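Local coordinates for haloalkane dehalogenase (PDB 4MJ3), which probably catalyses the hydrolytic cleavage of carbon-halogen bonds in haloalkanes, releasing an alcohol and a halide ion, at residues V49-G54 with R63-V68; A72-V77 with A293-V298; V82-S87 with A198-A203; T91-Y96 with F212-P217; G129-G134 with R229-A234. All blocks are in the same frame, centred on the assembly; numbering follows the deposited sequence.

Contact 1: V49-G54 with R63-V68; sequences VLLLHG and RWMIPV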
# COMPACT_ATOMS: atom_id res chain seq x y z
N VAL A 49 9.57 -9.87 -2.71
CA VAL A 49 8.19 -9.45 -2.93
C VAL A 49 7.94 -8.30 -1.97
O VAL A 49 8.00 -8.48 -0.75
CB VAL A 49 7.22 -10.59 -2.65
CG1 VAL A 49 5.78 -10.15 -2.88
CG2 VAL A 49 7.58 -11.81 -3.50
N LEU A 50 7.70 -7.12 -2.52
CA LEU A 50 7.49 -5.91 -1.72
C LEU A 50 6.02 -5.66 -1.57
O LEU A 50 5.31 -5.45 -2.56
CB LEU A 50 8.18 -4.71 -2.38
CG LEU A 50 8.00 -3.38 -1.66
CD1 LEU A 50 8.60 -3.41 -0.26
CD2 LEU A 50 8.66 -2.31 -2.51
N LEU A 51 5.55 -5.65 -0.32
CA LEU A 51 4.14 -5.57 0.01
C LEU A 51 3.81 -4.20 0.56
O LEU A 51 4.25 -3.85 1.65
CB LEU A 51 3.80 -6.62 1.07
CG LEU A 51 4.19 -8.07 0.73
CD1 LEU A 51 4.13 -8.96 1.96
CD2 LEU A 51 3.30 -8.62 -0.37
N LEU A 52 3.06 -3.41 -0.20
CA LEU A 52 2.74 -2.05 0.21
C LEU A 52 1.27 -1.88 0.55
O LEU A 52 0.39 -2.25 -0.24
CB LEU A 52 3.15 -1.04 -0.88
CG LEU A 52 4.64 -1.02 -1.26
CD1 LEU A 52 4.92 0.15 -2.20
CD2 LEU A 52 5.55 -0.96 -0.04
N HIS A 53 1.03 -1.36 1.74
CA HIS A 53 -0.30 -1.10 2.25
C HIS A 53 -0.66 0.34 1.97
O HIS A 53 0.18 1.15 1.59
CB HIS A 53 -0.31 -1.32 3.76
CG HIS A 53 0.30 -0.19 4.52
ND1 HIS A 53 -0.42 0.92 4.89
CD2 HIS A 53 1.58 0.04 4.90
CE1 HIS A 53 0.38 1.78 5.49
NE2 HIS A 53 1.59 1.27 5.52
N GLY A 54 -1.94 0.65 2.16
CA GLY A 54 -2.43 2.00 1.99
C GLY A 54 -3.16 2.53 3.21
O GLY A 54 -2.82 2.25 4.35
N ARG A 63 -0.33 -9.83 7.05
CA ARG A 63 0.06 -10.94 7.92
C ARG A 63 -0.35 -12.33 7.44
O ARG A 63 0.34 -13.31 7.74
CB ARG A 63 -0.44 -10.73 9.36
CG ARG A 63 -1.94 -10.95 9.55
CD ARG A 63 -2.41 -10.26 10.83
NE ARG A 63 -3.85 -10.41 11.02
CZ ARG A 63 -4.78 -9.71 10.38
NH1 ARG A 63 -4.44 -8.81 9.45
NH2 ARG A 63 -6.06 -9.93 10.64
N TRP A 64 -1.45 -12.44 6.72
CA TRP A 64 -1.85 -13.74 6.18
C TRP A 64 -1.08 -14.14 4.91
O TRP A 64 -0.98 -15.33 4.59
CB TRP A 64 -3.36 -13.79 5.88
CG TRP A 64 -4.24 -13.35 6.99
CD1 TRP A 64 -5.11 -12.30 6.97
CD2 TRP A 64 -4.35 -13.94 8.29
NE1 TRP A 64 -5.76 -12.20 8.18
CE2 TRP A 64 -5.32 -13.20 9.00
CE3 TRP A 64 -3.74 -15.03 8.91
CZ2 TRP A 64 -5.69 -13.51 10.32
CZ3 TRP A 64 -4.10 -15.33 10.24
CH2 TRP A 64 -5.06 -14.57 10.92
N MSE A 65 -0.53 -13.16 4.21
CA MSE A 65 0.19 -13.38 2.95
C MSE A 65 1.64 -13.74 3.17
O MSE A 65 2.19 -14.57 2.45
CB MSE A 65 0.11 -12.11 2.09
CG MSE A 65 -1.33 -11.97 1.66
SE MSE A 65 -1.52 -10.46 0.40
CE MSE A 65 -0.36 -10.99 -1.06
N ILE A 66 2.26 -13.14 4.19
CA ILE A 66 3.68 -13.34 4.41
C ILE A 66 4.09 -14.83 4.56
O ILE A 66 5.03 -15.25 3.89
CB ILE A 66 4.20 -12.46 5.58
CG1 ILE A 66 4.18 -10.99 5.16
CG2 ILE A 66 5.61 -12.87 5.98
CD1 ILE A 66 4.24 -10.01 6.31
N PRO A 67 3.40 -15.62 5.41
CA PRO A 67 3.82 -17.02 5.55
C PRO A 67 3.74 -17.84 4.26
O PRO A 67 4.57 -18.70 4.04
CB PRO A 67 2.86 -17.57 6.61
CG PRO A 67 2.43 -16.38 7.39
CD PRO A 67 2.33 -15.29 6.36
N VAL A 68 2.76 -17.55 3.41
CA VAL A 68 2.62 -18.23 2.12
C VAL A 68 3.81 -17.90 1.20
O VAL A 68 4.40 -18.79 0.60
CB VAL A 68 1.31 -17.81 1.42
CG1 VAL A 68 1.21 -18.43 0.03
CG2 VAL A 68 0.11 -18.21 2.27
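Within the beta-alpha-beta unit made of strand 48-52, helix 66-71 and strand 75-79, Leu51 of the strand projects onto Met65 and Ile66 of segment 63-68, which runs into the helix. The nearest CA pair, Leu51 and Ile66, is 8.9 Å apart, so the backbones stay well separated and side chains bridge the gap. No hydrogen bond crosses it. The two methyls of Leu51 divide the work: CD1 lies 3.8 Å from Ile66 CG1, while Leu51 CD2 faces Met65 CE at 4.4 Å. Ile66 offers the flank of its longer branch, CG1 being set anti to the carbonyl carbon (chi1 -69°), and CG2 is turned aside. In Met65, a selenomethionine, the bend at chi3 (60°) brings the terminal methyl, rather than SE, closest to Leu51. All three residues are buried, and Met65 also touches Leu290 of helix 282-300, which continues the apolar layer. Where the strand ends, His53 ND1 donates to Gly54 O at 2.8 Å, lying in the carbonyl plane on a lone pair and only slightly out of the imidazole plane. His53 NE2 accepts from Leu81 N, so both ring nitrogens are engaged and the rotation of the ring is fixed. The contact is thus the strand-to-helix packing of a beta-alpha-beta crossover, and the His-Gly turn after strand 48-52 is a feature of alpha/beta hydrolases that probably borders the oxyanion hole here, as in relatives.

Contact 2: A72-V77 with A293-V298; sequences AGLRAV and AVVTFV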
# COMPACT_ATOMS: atom_id res chain seq x y z
N ALA A 72 6.94 -20.48 0.07
CA ALA A 72 7.24 -20.63 -1.36
C ALA A 72 8.68 -20.30 -1.72
O ALA A 72 9.06 -20.39 -2.88
CB ALA A 72 6.28 -19.78 -2.19
N GLY A 73 9.48 -19.86 -0.74
CA GLY A 73 10.89 -19.59 -0.98
C GLY A 73 11.18 -18.15 -1.38
O GLY A 73 12.29 -17.83 -1.82
N LEU A 74 10.19 -17.28 -1.23
CA LEU A 74 10.35 -15.86 -1.56
C LEU A 74 10.73 -15.07 -0.31
O LEU A 74 10.54 -15.53 0.82
CB LEU A 74 9.05 -15.32 -2.17
CG LEU A 74 8.56 -16.14 -3.37
CD1 LEU A 74 7.17 -15.71 -3.79
CD2 LEU A 74 9.55 -16.02 -4.52
N ARG A 75 11.26 -13.87 -0.53
CA ARG A 75 11.58 -12.95 0.54
C ARG A 75 10.51 -11.86 0.58
O ARG A 75 10.40 -11.05 -0.34
CB ARG A 75 12.96 -12.34 0.31
CG ARG A 75 13.39 -11.33 1.36
CD ARG A 75 14.80 -10.84 1.09
NE ARG A 75 15.09 -9.63 1.85
CZ ARG A 75 15.92 -8.67 1.45
NH1 ARG A 75 16.54 -8.74 0.28
NH2 ARG A 75 16.14 -7.62 2.23
N ALA A 76 9.76 -11.81 1.67
CA ALA A 76 8.68 -10.87 1.82
C ALA A 76 9.15 -9.65 2.61
O ALA A 76 9.62 -9.77 3.74
CB ALA A 76 7.50 -11.53 2.52
N VAL A 77 8.99 -8.48 2.00
CA VAL A 77 9.33 -7.23 2.63
C VAL A 77 8.08 -6.36 2.62
O VAL A 77 7.43 -6.21 1.59
CB VAL A 77 10.48 -6.54 1.88
CG1 VAL A 77 10.82 -5.22 2.53
CG2 VAL A 77 11.68 -7.48 1.85
N ALA A 293 -1.82 -16.60 -5.67
CA ALA A 293 -1.79 -16.00 -7.01
C ALA A 293 -0.44 -15.33 -7.29
O ALA A 293 0.08 -15.45 -8.40
CB ALA A 293 -2.93 -15.01 -7.19
N VAL A 294 0.13 -14.65 -6.29
CA VAL A 294 1.45 -14.03 -6.45
C VAL A 294 2.55 -15.08 -6.68
O VAL A 294 3.38 -14.91 -7.57
CB VAL A 294 1.81 -13.15 -5.23
CG1 VAL A 294 3.25 -12.69 -5.32
CG2 VAL A 294 0.86 -11.97 -5.14
N VAL A 295 2.51 -16.18 -5.93
CA VAL A 295 3.49 -17.24 -6.08
C VAL A 295 3.40 -17.83 -7.49
O VAL A 295 4.41 -17.98 -8.16
CB VAL A 295 3.32 -18.36 -5.03
CG1 VAL A 295 4.24 -19.53 -5.35
CG2 VAL A 295 3.60 -17.82 -3.64
N THR A 296 2.18 -18.12 -7.92
CA THR A 296 1.96 -18.69 -9.26
C THR A 296 2.52 -17.77 -10.36
O THR A 296 3.19 -18.24 -11.28
CB THR A 296 0.45 -18.95 -9.47
OG1 THR A 296 0.05 -20.01 -8.59
CG2 THR A 296 0.13 -19.34 -10.92
N PHE A 297 2.25 -16.48 -10.21
CA PHE A 297 2.72 -15.44 -11.14
C PHE A 297 4.24 -15.30 -11.18
O PHE A 297 4.83 -15.20 -12.25
CB PHE A 297 2.04 -14.13 -10.75
CG PHE A 297 2.57 -12.90 -11.42
CD1 PHE A 297 2.37 -12.68 -12.77
CD2 PHE A 297 3.17 -11.91 -10.67
CE1 PHE A 297 2.82 -11.50 -13.37
CE2 PHE A 297 3.61 -10.72 -11.25
CZ PHE A 297 3.44 -10.52 -12.59
N VAL A 298 4.88 -15.33 -10.01
CA VAL A 298 6.33 -15.30 -9.92
C VAL A 298 6.92 -16.52 -10.60
O VAL A 298 7.84 -16.39 -11.42
CB VAL A 298 6.82 -15.23 -8.45
CG1 VAL A 298 8.32 -15.45 -8.36
CG2 VAL A 298 6.47 -13.87 -7.87
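Ala72 and Val295 form the tight part of this contact. The Ala72 CB methyl fits against both branches of the valine, 3.6 Å from Val295 CG2 and 3.8 Å from Val295 CG1, and these two residues also have the nearest CA atoms, 6.9 Å apart. Deeper in, the fit relaxes. Leu74 spreads its methyls over two successive turns of the helix: CD1 is 4.1 Å from Val295 CG2, and Leu74 CD2 is 4.1 Å from Val298 CG1, the side chains of Leu74 and Val298 running antiparallel alongside one another. Setting CG of Leu74 anti to its carbonyl carbon (chi1 -54°) sends the fork toward the helix. In the alpha/beta hydrolase fold this is the place where the link between helix 66-71 and strand 75-79 meets the last long helix, 282-300. Leu69 of helix 66-71 packs on Leu74, Val294 and Val295 and adds to the apolar layer. The solvent side looks different. Gly73, exposed, ends helix 66-71 in a Schellman motif with positive phi (91°) and takes no part in the packing; Thr296, also exposed, turns its OG1 back to Glu292 O within its own helix. Arg299 NH2 also bonds to Ala72 O.

Contact 3: V82-S87 with A198-A203; sequences VGFGRS and APFPDA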
# COMPACT_ATOMS: atom_id res chain seq x y z
N VAL A 82 5.01 6.49 6.09
CA VAL A 82 5.13 7.56 7.07
C VAL A 82 3.70 7.95 7.44
O VAL A 82 2.86 8.15 6.58
CB VAL A 82 5.93 8.74 6.49
CG1 VAL A 82 5.88 9.95 7.42
CG2 VAL A 82 7.39 8.34 6.25
N GLY A 83 3.45 8.11 8.74
CA GLY A 83 2.11 8.39 9.23
C GLY A 83 1.35 7.16 9.71
O GLY A 83 0.26 7.31 10.28
N PHE A 84 1.91 5.96 9.51
CA PHE A 84 1.16 4.70 9.70
C PHE A 84 1.96 3.64 10.41
O PHE A 84 3.19 3.70 10.45
CB PHE A 84 0.68 4.20 8.32
CG PHE A 84 -0.24 5.17 7.64
CD1 PHE A 84 0.28 6.23 6.91
CD2 PHE A 84 -1.62 5.11 7.85
CE1 PHE A 84 -0.55 7.20 6.38
CE2 PHE A 84 -2.45 6.08 7.31
CZ PHE A 84 -1.91 7.11 6.57
N GLY A 85 1.27 2.67 10.99
CA GLY A 85 1.92 1.51 11.53
C GLY A 85 2.91 1.88 12.61
O GLY A 85 2.58 2.65 13.51
N ARG A 86 4.11 1.31 12.51
CA ARG A 86 5.19 1.59 13.43
C ARG A 86 6.19 2.63 12.89
O ARG A 86 7.24 2.86 13.49
CB ARG A 86 5.88 0.28 13.80
CG ARG A 86 4.93 -0.73 14.41
CD ARG A 86 5.64 -2.00 14.87
NE ARG A 86 6.35 -1.76 16.12
CZ ARG A 86 6.71 -2.68 17.00
NH1 ARG A 86 6.46 -3.96 16.78
NH2 ARG A 86 7.34 -2.30 18.11
N SER A 87 5.85 3.29 11.78
CA SER A 87 6.66 4.39 11.26
C SER A 87 6.37 5.69 12.01
O SER A 87 5.32 5.84 12.66
CB SER A 87 6.47 4.57 9.76
OG SER A 87 6.97 3.45 9.02
N ALA A 198 -3.82 0.39 16.96
CA ALA A 198 -2.58 0.44 17.75
C ALA A 198 -1.66 1.62 17.37
O ALA A 198 -1.14 2.28 18.26
CB ALA A 198 -1.83 -0.89 17.67
N PRO A 199 -1.50 1.91 16.06
CA PRO A 199 -0.66 3.06 15.71
C PRO A 199 -1.13 4.42 16.21
O PRO A 199 -0.34 5.38 16.20
CB PRO A 199 -0.68 3.04 14.17
CG PRO A 199 -0.97 1.62 13.82
CD PRO A 199 -1.99 1.22 14.85
N PHE A 200 -2.40 4.54 16.58
CA PHE A 200 -3.04 5.84 16.77
C PHE A 200 -3.66 6.00 18.19
O PHE A 200 -4.88 5.93 18.36
CB PHE A 200 -4.15 6.01 15.73
CG PHE A 200 -3.69 5.84 14.30
CD1 PHE A 200 -2.66 6.63 13.79
CD2 PHE A 200 -4.26 4.88 13.49
CE1 PHE A 200 -2.21 6.46 12.50
CE2 PHE A 200 -3.83 4.72 12.18
CZ PHE A 200 -2.82 5.52 11.68
N PRO A 201 -2.82 6.19 19.22
CA PRO A 201 -3.35 6.35 20.59
C PRO A 201 -4.37 7.48 20.71
O PRO A 201 -5.28 7.39 21.53
CB PRO A 201 -2.10 6.68 21.42
CG PRO A 201 -0.95 6.16 20.64
CD PRO A 201 -1.35 6.10 19.20
N ASP A 202 -4.23 8.51 19.89
CA ASP A 202 -5.21 9.57 19.82
C ASP A 202 -5.09 10.32 18.50
O ASP A 202 -4.25 9.97 17.67
CB ASP A 202 -5.09 10.51 21.04
CG ASP A 202 -3.76 11.21 21.11
OD1 ASP A 202 -3.26 11.68 20.08
OD2 ASP A 202 -3.20 11.31 22.21
N ALA A 203 -5.90 11.35 18.32
CA ALA A 203 -5.99 12.06 17.06
C ALA A 203 -4.70 12.75 16.65
O ALA A 203 -4.48 12.97 15.46
CB ALA A 203 -7.13 13.07 17.09
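A type II' beta turn from Phe84 to Ser87, closed by Ser87 N to Phe84 O at 3.0 Å, brings Gly85 to within 5.2 Å of Pro199, CA to CA. Gly85 holds the second position of the turn with positive phi (60°) and exposes its backbone to the proline ring. There Pro199 CB lies 3.3 Å from Gly85 O and Pro199 CG 3.7 Å from Gly85 CA, a close approach of ring carbons to backbone without a hydrogen bond. The carbonyl oxygen does have a polar partner elsewhere, since Lys89 NZ donates to both Gly85 O and Ser87 O. The segment 198-203 follows helix 190-197 in the helical region between strand 140-145 and helix 225-235, probably the cap as in related dehalogenases; 82-87 belongs to the loop after strand 75-79 of the core, so the contact would join cap to core. Phe200 comes in edge first: Gly83 O sits in its ring plane, 3.4 Å from Phe200 CE1. Its CZ reaches Phe84 CD2 at 4.0 Å, with the two aromatic side chains running obliquely to one another. One face of the Phe200 ring is covered by its own neighbour, Pro199 CB standing 3.9 Å above the ring plane over its centre. Phe84 meets His53 and the ring of Phe212 as well, and Arg86, beyond the apolar patch, forms a salt bridge through NH2 with Asp8.

Contact 4: T91-Y96 with F212-P217; sequences TSRDDY and FPMLVP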
# COMPACT_ATOMS: atom_id res chain seq x y z
N THR A 91 3.13 15.57 12.49
CA THR A 91 1.93 16.01 13.19
C THR A 91 1.01 16.92 12.39
O THR A 91 -0.12 17.13 12.79
CB THR A 91 2.32 16.78 14.48
OG1 THR A 91 3.15 17.88 14.11
CG2 THR A 91 3.08 15.86 15.42
N SER A 92 1.50 17.48 11.30
CA SER A 92 0.69 18.41 10.51
C SER A 92 0.20 17.74 9.25
O SER A 92 0.97 17.09 8.55
CB SER A 92 1.47 19.68 10.14
OG SER A 92 0.66 20.50 9.29
N ARG A 93 -1.07 17.95 8.91
CA ARG A 93 -1.61 17.44 7.65
C ARG A 93 -0.83 17.95 6.44
O ARG A 93 -0.67 17.24 5.45
CB ARG A 93 -3.11 17.75 7.55
CG ARG A 93 -3.93 16.90 8.52
CD ARG A 93 -5.42 17.22 8.50
NE ARG A 93 -6.01 17.00 7.19
CZ ARG A 93 -7.30 16.78 6.94
NH1 ARG A 93 -8.19 16.71 7.92
NH2 ARG A 93 -7.68 16.66 5.68
N ASP A 94 -0.32 19.17 6.54
CA ASP A 94 0.44 19.78 5.46
C ASP A 94 1.81 19.13 5.22
O ASP A 94 2.41 19.39 4.19
CB ASP A 94 0.62 21.27 5.73
CG ASP A 94 -0.68 22.01 5.73
OD1 ASP A 94 -1.58 21.66 4.93
OD2 ASP A 94 -0.81 22.95 6.54
N ASP A 95 2.28 18.30 6.15
CA ASP A 95 3.53 17.55 5.99
C ASP A 95 3.33 16.39 5.00
O ASP A 95 4.31 15.82 4.52
CB ASP A 95 4.02 16.94 7.33
CG ASP A 95 4.41 17.98 8.42
OD1 ASP A 95 4.96 19.04 8.07
OD2 ASP A 95 4.16 17.70 9.63
N TYR A 96 2.09 16.00 4.75
CA TYR A 96 1.82 14.84 3.91
C TYR A 96 1.36 15.31 2.54
O TYR A 96 0.35 16.04 2.40
CB TYR A 96 0.75 13.95 4.52
CG TYR A 96 1.10 13.39 5.88
CD1 TYR A 96 0.81 14.11 7.03
CD2 TYR A 96 1.72 12.16 6.01
CE1 TYR A 96 1.12 13.61 8.29
CE2 TYR A 96 2.02 11.63 7.27
CZ TYR A 96 1.72 12.37 8.39
OH TYR A 96 1.98 11.88 9.64
N PHE A 212 -4.70 11.60 3.82
CA PHE A 212 -4.57 10.77 2.62
C PHE A 212 -5.69 10.92 1.60
O PHE A 212 -5.42 11.09 0.41
CB PHE A 212 -4.42 9.27 2.93
CG PHE A 212 -3.06 8.70 2.57
CD1 PHE A 212 -2.34 9.19 1.48
CD2 PHE A 212 -2.54 7.64 3.29
CE1 PHE A 212 -1.11 8.66 1.16
CE2 PHE A 212 -1.29 7.14 2.99
CZ PHE A 212 -0.59 7.62 1.90
N PRO A 213 -6.94 10.88 2.05
CA PRO A 213 -8.02 10.96 1.06
C PRO A 213 -8.07 12.29 0.30
O PRO A 213 -8.61 12.34 -0.82
CB PRO A 213 -9.28 10.77 1.91
CG PRO A 213 -8.80 9.98 3.08
CD PRO A 213 -7.47 10.60 3.39
N MSE A 214 -7.52 13.35 0.88
CA MSE A 214 -7.44 14.66 0.19
C MSE A 214 -6.31 14.71 -0.81
O MSE A 214 -6.26 15.63 -1.63
CB MSE A 214 -7.28 15.81 1.19
CG MSE A 214 -8.37 15.86 2.25
SE MSE A 214 -10.20 15.72 1.49
CE MSE A 214 -10.18 17.38 0.41
N LEU A 215 -5.41 13.74 -0.78
CA LEU A 215 -4.28 13.69 -1.71
C LEU A 215 -4.59 12.94 -3.00
O LEU A 215 -3.77 12.91 -3.90
CB LEU A 215 -3.05 13.05 -1.03
CG LEU A 215 -2.54 13.79 0.22
CD1 LEU A 215 -1.34 13.05 0.78
CD2 LEU A 215 -2.18 15.23 -0.08
N VAL A 216 -5.74 12.28 -3.06
CA VAL A 216 -6.11 11.50 -4.24
C VAL A 216 -6.44 12.50 -5.36
O VAL A 216 -7.33 13.32 -5.20
CB VAL A 216 -7.32 10.59 -4.00
CG1 VAL A 216 -7.71 9.86 -5.30
CG2 VAL A 216 -7.03 9.59 -2.91
N PRO A 217 -5.71 12.43 -6.48
CA PRO A 217 -6.05 13.39 -7.53
C PRO A 217 -7.40 13.14 -8.17
O PRO A 217 -7.64 12.04 -8.69
CB PRO A 217 -4.93 13.20 -8.55
CG PRO A 217 -3.81 12.61 -7.77
CD PRO A 217 -4.47 11.71 -6.77
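Arg93 and Tyr96, in the loop before helix 98-112, meet Met214 and Leu215 of the helical region between strand 140-145 and helix 225-235, probably the enzyme's cap, so the contact probably joins cap to core. The apolar contact is that of Tyr96 CB with Leu215 CD1, at 4.4 Å. Beside it the Leu215 fork receives the Tyr96 carbonyl, a van der Waals contact of methyls with a polar atom: Tyr96 O is 3.6 Å from Leu215 CD2 and 3.8 Å from Leu215 CD1. The phenol turns away from this site and its OH bonds to Pro90 O. The second kind of approach is that of a charged group set edge-on against a methylene. Arg93, bent at chi3 (60°), brings NH2 to 3.6 Å from CG of Met214, a selenomethionine, with that carbon in the guanidinium plane. The polar needs of the group are met elsewhere, NH2 by Gln169 OE1 and NE by Gln211 OE1, which also fixes its tilt. Hydrogen bonds within 91-96 shape the loop. Ser92 OG accepts from Asp94 N at 3.2 Å, an ST turn leading into the 3-10 segment 93-95. Asp95 OD2 in turn takes Ser92 N at 3.1 Å, the donor standing 43° out of the carboxylate plane.

Contact 5: G129-G134 with R229-A234; sequences GLRLVG and RKAWAA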
# COMPACT_ATOMS: atom_id res chain seq x y z
N GLY A 129 3.23 3.04 -5.06
CA GLY A 129 4.04 2.01 -5.70
C GLY A 129 4.04 2.05 -7.22
O GLY A 129 5.11 1.93 -7.84
N LEU A 130 2.87 2.24 -7.84
CA LEU A 130 2.81 2.30 -9.30
C LEU A 130 3.50 3.55 -9.84
O LEU A 130 4.12 3.53 -10.92
CB LEU A 130 1.36 2.23 -9.80
CG LEU A 130 0.61 0.93 -9.52
CD1 LEU A 130 -0.86 1.10 -9.84
CD2 LEU A 130 1.20 -0.22 -10.32
N ARG A 131 3.45 4.66 -9.10
CA ARG A 131 4.22 5.82 -9.46
C ARG A 131 5.72 5.52 -9.41
O ARG A 131 6.47 5.94 -10.30
CB ARG A 131 3.87 7.01 -8.58
CG ARG A 131 4.72 8.22 -8.88
CD ARG A 131 3.98 9.52 -8.61
NE ARG A 131 4.93 10.58 -8.35
CZ ARG A 131 4.63 11.76 -7.82
NH1 ARG A 131 3.38 12.08 -7.52
NH2 ARG A 131 5.61 12.63 -7.59
N LEU A 132 6.16 4.78 -8.39
CA LEU A 132 7.55 4.38 -8.29
C LEU A 132 7.96 3.45 -9.44
O LEU A 132 9.09 3.54 -9.93
CB LEU A 132 7.86 3.76 -6.94
CG LEU A 132 7.83 4.75 -5.76
CD1 LEU A 132 7.98 4.00 -4.46
CD2 LEU A 132 8.92 5.80 -5.92
N VAL A 133 7.06 2.61 -9.90
CA VAL A 133 7.35 1.74 -11.05
C VAL A 133 7.59 2.64 -12.27
O VAL A 133 8.52 2.43 -13.04
CB VAL A 133 6.24 0.70 -11.30
CG1 VAL A 133 6.49 -0.09 -12.58
CG2 VAL A 133 6.12 -0.27 -10.13
N GLY A 134 6.73 3.64 -12.45
CA GLY A 134 6.88 4.59 -13.56
C GLY A 134 8.18 5.37 -13.49
O GLY A 134 8.81 5.60 -14.51
N ARG A 229 1.00 12.07 -14.45
CA ARG A 229 0.87 11.89 -15.90
C ARG A 229 2.14 11.31 -16.48
O ARG A 229 2.09 10.41 -17.33
CB ARG A 229 0.57 13.21 -16.60
CG ARG A 229 -0.86 13.67 -16.41
CD ARG A 229 -1.02 15.05 -17.00
NE ARG A 229 -2.40 15.51 -16.96
CZ ARG A 229 -2.75 16.78 -17.19
NH1 ARG A 229 -1.83 17.68 -17.47
NH2 ARG A 229 -4.03 17.13 -17.12
N LYS A 230 3.27 11.79 -16.00
CA LYS A 230 4.55 11.28 -16.47
C LYS A 230 4.75 9.83 -16.07
O LYS A 230 5.18 8.99 -16.89
CB LYS A 230 5.72 12.13 -15.95
CG LYS A 230 5.78 13.49 -16.63
N ALA A 231 4.44 9.51 -14.82
CA ALA A 231 4.51 8.11 -14.35
C ALA A 231 3.55 7.18 -15.10
O ALA A 231 3.89 6.02 -15.40
CB ALA A 231 4.26 8.02 -12.86
N TRP A 232 2.36 7.67 -15.41
CA TRP A 232 1.37 6.90 -16.15
C TRP A 232 1.91 6.59 -17.55
O TRP A 232 1.78 5.46 -18.05
CB TRP A 232 0.06 7.68 -16.22
CG TRP A 232 -1.06 7.01 -16.95
CD1 TRP A 232 -1.60 7.37 -18.17
CD2 TRP A 232 -1.79 5.86 -16.52
NE1 TRP A 232 -2.63 6.52 -18.49
CE2 TRP A 232 -2.76 5.57 -17.51
CE3 TRP A 232 -1.72 5.03 -15.39
CZ2 TRP A 232 -3.67 4.50 -17.38
CZ3 TRP A 232 -2.61 3.95 -15.27
CH2 TRP A 232 -3.56 3.70 -16.26
N ALA A 233 2.48 7.60 -18.19
CA ALA A 233 3.08 7.41 -19.52
C ALA A 233 4.18 6.35 -19.44
O ALA A 233 4.25 5.46 -20.30
CB ALA A 233 3.64 8.72 -20.06
N ALA A 234 5.01 6.41 -18.40
CA ALA A 234 6.06 5.40 -18.21
C ALA A 234 5.50 4.00 -17.96
O ALA A 234 6.02 3.01 -18.49
CB ALA A 234 7.01 5.81 -17.10
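Several groups grip the guanidinium of Arg131, whose CG meets Ala231 across this contact: NE is salt-bridged to Glu135 OE2, NH1 bonds to Asn228 OD1, and NH2 makes a weak bond to Gln99 OE1. Asn228 belongs to helix 225-235, so the arginine carries a polar tie between the two helices. Its aliphatic part does the touching. With CG opposite the backbone N (chi1 177°), that methylene lies beside Ala231 CB at 4.0 Å, and the same methyl is 4.0 Å from Arg131 O. One turn further on, the backbones themselves come together: Gly134 and Ala231 are 4.3 Å apart, CA to CA, and Gly134 CA is 3.8 Å from Ala231 O. Because Gly134 has no side chain, the carbonyl end of Ala231 can lie directly against its CA. Ala234 completes the patch from the next turn, its CB 3.2 Å from Gly134 O, a tight van der Waals approach of a methyl to a carbonyl oxygen, and 3.7 Å from Gly134 CA. Small residues on both sides permit the close crossing, the local axes approaching to 8.0 Å at 68°. Helix 124-135 follows the turn after strand 117-121, probably the nucleophile elbow, as in other alpha/beta hydrolases. It is enclosed on several sides: helix 225-235 crosses its C-terminal half, Leu132 and Arg131 rest on helix 98-112, and Leu130 and Val133 lie against strand 140-145.

Overall arrangement
Contacts 1 and 2 share one sheet, their centres 10 Å apart: Leu51 N lies 2.7 Å from Val77 O and Val49 N 2.8 Å from Arg75 O, both probable hydrogen bonds between strands 48-52 and 75-79. Contact 3 meets contact 1 where His53 CE1 lies 3.7 Å from Phe84 CB, and contact 4 where Phe84 CZ lies 3.4 Å from Phe212 CD2. This aromatic line continues to Trp124, stacked on Phe212, and probably adjoins the active site, as in related dehalogenases. Contact 5 touches contact 1 through Leu52 CD1 and Gly129 CA, 4.1 Å apart. Contacts 3, 4 and 5 are nested within the chain loop that contact 2 closes.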